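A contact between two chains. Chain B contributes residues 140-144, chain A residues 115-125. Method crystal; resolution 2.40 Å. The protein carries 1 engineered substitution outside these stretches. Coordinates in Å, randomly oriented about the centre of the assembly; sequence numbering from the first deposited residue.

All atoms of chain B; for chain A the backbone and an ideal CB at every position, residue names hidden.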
# COMPACT_ATOMS: atom_id res chain seq x y z
N ILE B 140 -8.33 8.64 12.64
CA ILE B 140 -8.78 9.44 13.76
C ILE B 140 -8.46 10.92 13.55
O ILE B 140 -7.32 11.29 13.22
CB ILE B 140 -8.20 8.92 15.07
CG1 ILE B 140 -8.90 7.59 15.43
CG2 ILE B 140 -8.32 9.96 16.19
CD1 ILE B 140 -8.84 7.23 16.88
N VAL B 141 -9.48 11.75 13.74
CA VAL B 141 -9.35 13.18 13.60
C VAL B 141 -8.67 13.75 14.84
O VAL B 141 -9.11 13.54 15.98
CB VAL B 141 -10.72 13.89 13.38
CG1 VAL B 141 -10.50 15.35 13.07
CG2 VAL B 141 -11.50 13.21 12.24
N LEU B 142 -7.57 14.46 14.61
CA LEU B 142 -6.82 15.06 15.69
C LEU B 142 -7.14 16.53 15.69
O LEU B 142 -7.11 17.17 16.72
CB LEU B 142 -5.32 14.79 15.53
CG LEU B 142 -4.88 13.32 15.54
CD1 LEU B 142 -3.38 13.16 15.68
CD2 LEU B 142 -5.60 12.51 16.61
N GLN B 143 -7.49 17.03 14.51
CA GLN B 143 -7.80 18.43 14.30
C GLN B 143 -8.81 18.49 13.15
O GLN B 143 -8.70 17.75 12.17
CB GLN B 143 -6.52 19.21 13.93
CG GLN B 143 -6.42 20.60 14.52
CD GLN B 143 -5.23 21.41 13.96
OE1 GLN B 143 -5.35 22.09 12.94
NE2 GLN B 143 -4.09 21.34 14.64
N ASN B 144 -9.79 19.38 13.28
CA ASN B 144 -10.77 19.65 12.24
C ASN B 144 -10.95 21.14 11.99
O ASN B 144 -11.99 21.71 12.31
CB ASN B 144 -12.12 19.04 12.64
CG ASN B 144 -13.24 19.47 11.72
OD1 ASN B 144 -13.09 19.50 10.49
ND2 ASN B 144 -14.37 19.80 12.30
N UNK A 115 -4.22 12.73 26.16
CA UNK A 115 -5.44 12.91 25.37
C UNK A 115 -5.11 13.08 23.89
O UNK A 115 -3.95 13.31 23.53
CB UNK A 115 -6.23 14.12 25.87
N UNK A 116 -6.12 12.98 23.02
CA UNK A 116 -5.87 13.23 21.61
C UNK A 116 -5.53 14.70 21.34
O UNK A 116 -4.89 15.01 20.35
CB UNK A 116 -7.09 12.81 20.78
N UNK A 117 -5.93 15.59 22.25
CA UNK A 117 -5.51 16.98 22.14
C UNK A 117 -4.01 17.14 22.39
O UNK A 117 -3.32 17.82 21.63
CB UNK A 117 -6.30 17.85 23.12
N UNK A 118 -3.52 16.52 23.47
CA UNK A 118 -2.09 16.34 23.72
C UNK A 118 -1.32 15.68 22.57
O UNK A 118 -0.30 16.20 22.13
CB UNK A 118 -1.91 15.50 24.99
N UNK A 119 -1.80 14.52 22.10
CA UNK A 119 -1.15 13.84 20.97
C UNK A 119 -1.02 14.72 19.74
O UNK A 119 -0.01 14.69 19.06
CB UNK A 119 -1.93 12.58 20.60
N UNK A 120 -2.05 15.51 19.46
CA UNK A 120 -2.06 16.42 18.34
C UNK A 120 -0.98 17.50 18.48
O UNK A 120 -0.32 17.85 17.51
CB UNK A 120 -3.44 17.06 18.21
N UNK A 121 -0.80 18.02 19.70
CA UNK A 121 0.22 19.04 19.97
C UNK A 121 1.64 18.49 19.81
O UNK A 121 2.49 19.14 19.19
CB UNK A 121 0.04 19.60 21.38
N UNK A 122 1.89 17.30 20.34
CA UNK A 122 3.18 16.62 20.14
C UNK A 122 3.51 16.32 18.67
O UNK A 122 4.54 16.75 18.17
CB UNK A 122 3.19 15.31 20.93
N UNK A 123 2.63 15.60 17.97
CA UNK A 123 2.81 15.37 16.53
C UNK A 123 3.22 16.63 15.78
O UNK A 123 4.25 16.65 15.10
CB UNK A 123 1.52 14.82 15.92
N UNK A 124 2.40 17.67 15.90
CA UNK A 124 2.54 18.86 15.07
C UNK A 124 3.75 19.69 15.50
O UNK A 124 4.53 20.14 14.67
CB UNK A 124 1.27 19.71 15.14
N UNK A 125 3.92 19.85 16.81
CA UNK A 125 4.84 20.85 17.34
C UNK A 125 6.19 20.29 17.80
O UNK A 125 7.18 21.02 17.83
CB UNK A 125 4.17 21.57 18.51

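Chain B offers a corner between two strands, with B:Leu142 at the corner, its CA-to-CB bond sideways and its CD1 and CD2 available for packing. Chain A answers with a helix, whose backbone comes closest where the CA atoms of B:Leu142 and position 120 lie 5.6 Å apart.

Position 115 stands just before the helix, with phi/psi of -147/167. Its ideal CB has nothing of chain B within 5.5 Å. A small polar residue that can cap the free amides of the first turn would suit: serine, threonine, aspartate or asparagine. The residue is A:Ser115, and its OG accepts from the backbone N of position 118 at 3.1 Å in a nearly straight capping bond.

Position 116 points toward chain B. Its ideal CB lies 4.4 Å from B:Leu142 CD2 and 5.3 Å from B:Val141 O. The methyl favours an apolar side chain, while the carbonyl oxygen could also receive a donor. Leucine, isoleucine, valine or methionine would fit. It is A:Ile116, with both chi angles between wells. Its CD1 packs on B:Leu142 CD2 at 3.8 Å and comes within 3.0 Å of B:Val141 O, a tight approach for a methyl group.

Position 117 points away and meets nothing near its CB. Many helix-compatible residues would do, and an acidic one suits the first turn of a helix. It is A:Asp117.

Position 118 is out of reach of chain B. Chain B sets no preference here; the residue is A:Ala118.

Position 119 points toward chain B, and its ideal CB is 5.2 Å from B:Leu142 CD1. That gap asks for an apolar side chain of some length, such as leucine, isoleucine or methionine. It is A:Leu119, whose CD2 reaches B:Leu142 CD1 at 4.0 Å.

Position 120 points toward the corner. Its ideal CB is 4.0 Å from B:Leu142 O and 5.5 Å from B:Gln143 N, with the amide of B:Gln143 further out. A flexible polar chain with an aliphatic stem fits well; glutamine, lysine, arginine or methionine are all plausible. It is A:Gln120. Its CB lies 4.0 Å from B:Leu142 CB, and its CG is 3.8 Å from B:Leu142 O. The stem therefore packs over the corner.

Positions 121 and 122 have nothing of chain B near their CB atoms. Chain B sets no preference, and many helix-compatible residues, polar or apolar, would do. They are A:His121, which points away, and A:Val122.

Position 123 points toward chain B, again with B:Leu142 CD1 5.2 Å from its ideal CB. Leucine, methionine or isoleucine would close the distance. It is A:Leu123, and its CD1 meets B:Leu142 CD1 at 3.7 Å. With 116 and 119, it gives B:Leu142 an apolar setting.

Position 124 points toward chain B, but its ideal CB finds nothing within 5.5 Å. A longer side chain, apolar or polar, could reach B:Gln143. It is A:Ile124, extended so that CD1 lies 3.3 Å from B:Gln143 NE2.

Position 125 is out of reach, so chain B sets no preference. It is A:Asn125, whose ND2 makes a weak hydrogen bond to A:His121 O at 3.3 Å.

Chain A 115-125: SIDALQHVLIN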
# COMPACT_ATOMS: atom_id res chain seq x y z
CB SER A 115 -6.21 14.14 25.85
OG SER A 115 -5.46 15.32 25.59
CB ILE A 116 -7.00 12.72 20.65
CG1 ILE A 116 -7.98 13.83 20.29
CG2 ILE A 116 -7.71 11.48 21.20
CD1 ILE A 116 -8.41 13.79 18.85
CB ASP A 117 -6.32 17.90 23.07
CG ASP A 117 -6.12 19.38 22.73
OD1 ASP A 117 -6.48 19.78 21.60
OD2 ASP A 117 -5.60 20.14 23.58
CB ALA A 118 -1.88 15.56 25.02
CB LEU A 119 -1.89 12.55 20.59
CG LEU A 119 -1.33 11.81 19.36
CD1 LEU A 119 -0.03 11.07 19.69
CD2 LEU A 119 -2.35 10.85 18.77
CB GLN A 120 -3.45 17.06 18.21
CG GLN A 120 -3.52 18.23 17.25
CD GLN A 120 -3.46 19.56 17.95
OE1 GLN A 120 -4.16 19.78 18.94
NE2 GLN A 120 -2.62 20.47 17.45
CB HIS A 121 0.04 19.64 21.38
CG HIS A 121 1.13 20.59 21.78
ND1 HIS A 121 1.13 21.92 21.40
CD2 HIS A 121 2.26 20.41 22.50
CE1 HIS A 121 2.22 22.51 21.88
NE2 HIS A 121 2.92 21.61 22.55
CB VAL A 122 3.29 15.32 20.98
CG1 VAL A 122 4.63 14.64 20.75
CG2 VAL A 122 3.10 15.62 22.46
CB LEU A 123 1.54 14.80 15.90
CG LEU A 123 1.57 13.29 15.73
CD1 LEU A 123 0.27 12.81 15.12
CD2 LEU A 123 2.78 12.86 14.90
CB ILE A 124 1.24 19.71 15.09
CG1 ILE A 124 0.06 18.88 14.57
CG2 ILE A 124 1.41 20.97 14.24
CD1 ILE A 124 -1.27 19.63 14.53
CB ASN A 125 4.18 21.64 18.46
CG ASN A 125 3.05 22.51 17.95
OD1 ASN A 125 3.23 23.32 17.04
ND2 ASN A 125 1.88 22.33 18.53
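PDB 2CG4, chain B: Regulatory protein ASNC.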